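Local coordinates for protein chitinase (Chromobacterium violaceum, PDB 4TXG) that probably hydrolyses the glycosidic links of chitin, as a family 18 glycoside hydrolase that also carries a carbohydrate-binding module, at residues A[185-190]-A[249-254]. Residues are numbered along the deposited sequence; the frame is centred on the assembly and turned at random.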
loop_
_atom_site.group_PDB
_atom_site.type_symbol
_atom_site.label_atom_id
_atom_site.label_comp_id
_atom_site.label_asym_id
_atom_site.label_seq_id
_atom_site.Cartn_x
_atom_site.Cartn_y
_atom_site.Cartn_z
ATOM N N HIS A 185 3.086 -9.326 11.409
ATOM C CA HIS A 185 2.780 -7.941 11.770
ATOM C C HIS A 185 1.273 -7.731 11.892
ATOM O O HIS A 185 0.493 -8.303 11.134
ATOM C CB HIS A 185 3.308 -6.947 10.727
ATOM C CG HIS A 185 4.790 -6.992 10.515
ATOM N ND1 HIS A 185 5.418 -8.022 9.850
ATOM C CD2 HIS A 185 5.764 -6.108 10.842
ATOM C CE1 HIS A 185 6.718 -7.788 9.802
ATOM N NE2 HIS A 185 6.954 -6.631 10.391
ATOM N N ILE A 186 0.879 -6.888 12.839
ATOM C CA ILE A 186 -0.514 -6.461 12.971
ATOM C C ILE A 186 -0.581 -4.946 12.937
ATOM O O ILE A 186 0.111 -4.272 13.700
ATOM C CB ILE A 186 -1.137 -6.944 14.279
ATOM C CG1 ILE A 186 -1.103 -8.474 14.365
ATOM C CG2 ILE A 186 -2.565 -6.386 14.437
ATOM C CD1 ILE A 186 -1.267 -8.989 15.803
ATOM N N ASN A 187 -1.418 -4.424 12.050
ATOM C CA ASN A 187 -1.650 -2.989 11.950
ATOM C C ASN A 187 -2.979 -2.639 12.598
ATOM O O ASN A 187 -4.015 -3.169 12.204
ATOM C CB ASN A 187 -1.679 -2.537 10.491
ATOM C CG ASN A 187 -0.320 -2.578 9.822
ATOM O OD1 ASN A 187 0.716 -2.653 10.475
ATOM N ND2 ASN A 187 -0.326 -2.506 8.492
ATOM N N TYR A 188 -2.956 -1.732 13.569
ATOM C CA TYR A 188 -4.183 -1.296 14.225
ATOM C C TYR A 188 -4.800 -0.114 13.492
ATOM O O TYR A 188 -4.157 0.928 13.336
ATOM C CB TYR A 188 -3.884 -0.915 15.678
ATOM C CG TYR A 188 -5.083 -0.465 16.477
ATOM C CD1 TYR A 188 -5.543 0.851 16.415
ATOM C CD2 TYR A 188 -5.743 -1.358 17.318
ATOM C CE1 TYR A 188 -6.637 1.269 17.176
ATOM C CE2 TYR A 188 -6.832 -0.959 18.061
ATOM C CZ TYR A 188 -7.274 0.352 17.992
ATOM O OH TYR A 188 -8.352 0.743 18.752
ATOM N N ALA A 189 -6.057 -0.271 13.083
ATOM C CA ALA A 189 -6.777 0.749 12.311
ATOM C C ALA A 189 -7.952 1.319 13.100
ATOM O O ALA A 189 -8.804 0.547 13.535
ATOM C CB ALA A 189 -7.281 0.131 10.993
ATOM N N PHE A 190 -8.053 2.639 13.299
ATOM C CA PHE A 190 -7.118 3.677 12.847
ATOM C C PHE A 190 -6.855 4.710 13.929
ATOM O O PHE A 190 -7.764 5.062 14.690
ATOM C CB PHE A 190 -7.673 4.458 11.649
ATOM C CG PHE A 190 -7.587 3.741 10.342
ATOM C CD1 PHE A 190 -6.360 3.527 9.739
ATOM C CD2 PHE A 190 -8.740 3.337 9.692
ATOM C CE1 PHE A 190 -6.292 2.885 8.516
ATOM C CE2 PHE A 190 -8.679 2.694 8.471
ATOM C CZ PHE A 190 -7.449 2.473 7.889
ATOM N N LEU A 249 1.892 -2.261 14.737
ATOM C CA LEU A 249 2.073 -0.907 14.238
ATOM C C LEU A 249 0.753 -0.155 14.318
ATOM O O LEU A 249 -0.317 -0.742 14.141
ATOM C CB LEU A 249 2.593 -0.909 12.791
ATOM C CG LEU A 249 4.013 -1.473 12.609
ATOM C CD1 LEU A 249 3.962 -2.961 12.295
ATOM C CD2 LEU A 249 4.765 -0.721 11.526
ATOM N N ILE A 250 0.830 1.138 14.599
ATOM C CA ILE A 250 -0.369 1.967 14.619
ATOM C C ILE A 250 -0.579 2.585 13.229
ATOM O O ILE A 250 0.298 3.282 12.701
ATOM C CB ILE A 250 -0.282 3.050 15.740
ATOM C CG1 ILE A 250 -1.548 3.918 15.759
ATOM C CG2 ILE A 250 1.008 3.901 15.630
ATOM C CD1 ILE A 250 -2.839 3.123 16.063
ATOM N N SER A 251 -1.722 2.288 12.610
ATOM C CA SER A 251 -2.024 2.872 11.305
ATOM C C SER A 251 -2.760 4.191 11.482
ATOM O O SER A 251 -3.688 4.294 12.283
ATOM C CB SER A 251 -2.853 1.925 10.443
ATOM O OG SER A 251 -2.172 0.709 10.251
ATOM N N VAL A 252 -2.341 5.194 10.719
ATOM C CA VAL A 252 -2.878 6.537 10.869
ATOM C C VAL A 252 -3.522 6.981 9.558
ATOM O O VAL A 252 -2.875 6.963 8.516
ATOM C CB VAL A 252 -1.777 7.544 11.263
ATOM C CG1 VAL A 252 -2.396 8.909 11.619
ATOM C CG2 VAL A 252 -0.936 6.996 12.414
ATOM N N GLY A 253 -4.797 7.359 9.612
ATOM C CA GLY A 253 -5.486 7.852 8.427
ATOM C C GLY A 253 -6.591 6.934 7.927
ATOM O O GLY A 253 -7.595 6.713 8.610
ATOM N N GLY A 254 -6.408 6.401 6.726
ATOM C CA GLY A 254 -7.455 5.642 6.069
ATOM C C GLY A 254 -8.351 6.564 5.268
ATOM O O GLY A 254 -8.155 7.776 5.270
#
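Tyr188 and Leu249 tie two parallel strands together: Tyr188 N donates to Leu249 O (2.9 Å, 171° at the hydrogen), flanked by Leu249 N to Ile186 O and Ser251 N to Tyr188 O. Tyr188 thus bonds through both N and O to the residues flanking Ile250, the alternation of a parallel ladder.

Inside the barrel, Asn187 and Leu249 run side by side, Asn187 OD1 lying 3.5 Å from Leu249 CB. Ser251 OG packs against Asn187 CB (3.3 Å) while hydrogen-bonding to Asp310 on the next strand. On the other side of the sheet, facing the helices, Ile250 CD1 reaches Tyr188 CD1 at 3.5 Å; CG1 stands anti to the backbone N, and chi2 (62°) swings CD1 to the ring.

Phe190 lays one ring face over Gly253-Gly254: Gly253 O sits 3.4 Å from Phe190 CG, and Gly254 CA makes a CH-pi contact 4.0 Å from the ring centroid. Ala189 CB lies over the opposite face. The cis peptide between Ala189 and Phe190 is known from GH18 chitinases, and Ser251 to Gly254 form the family's SxGG signature, its serine tied to Asp310 of the DxxDxDxE motif, on neighbouring strands of the TIM barrel.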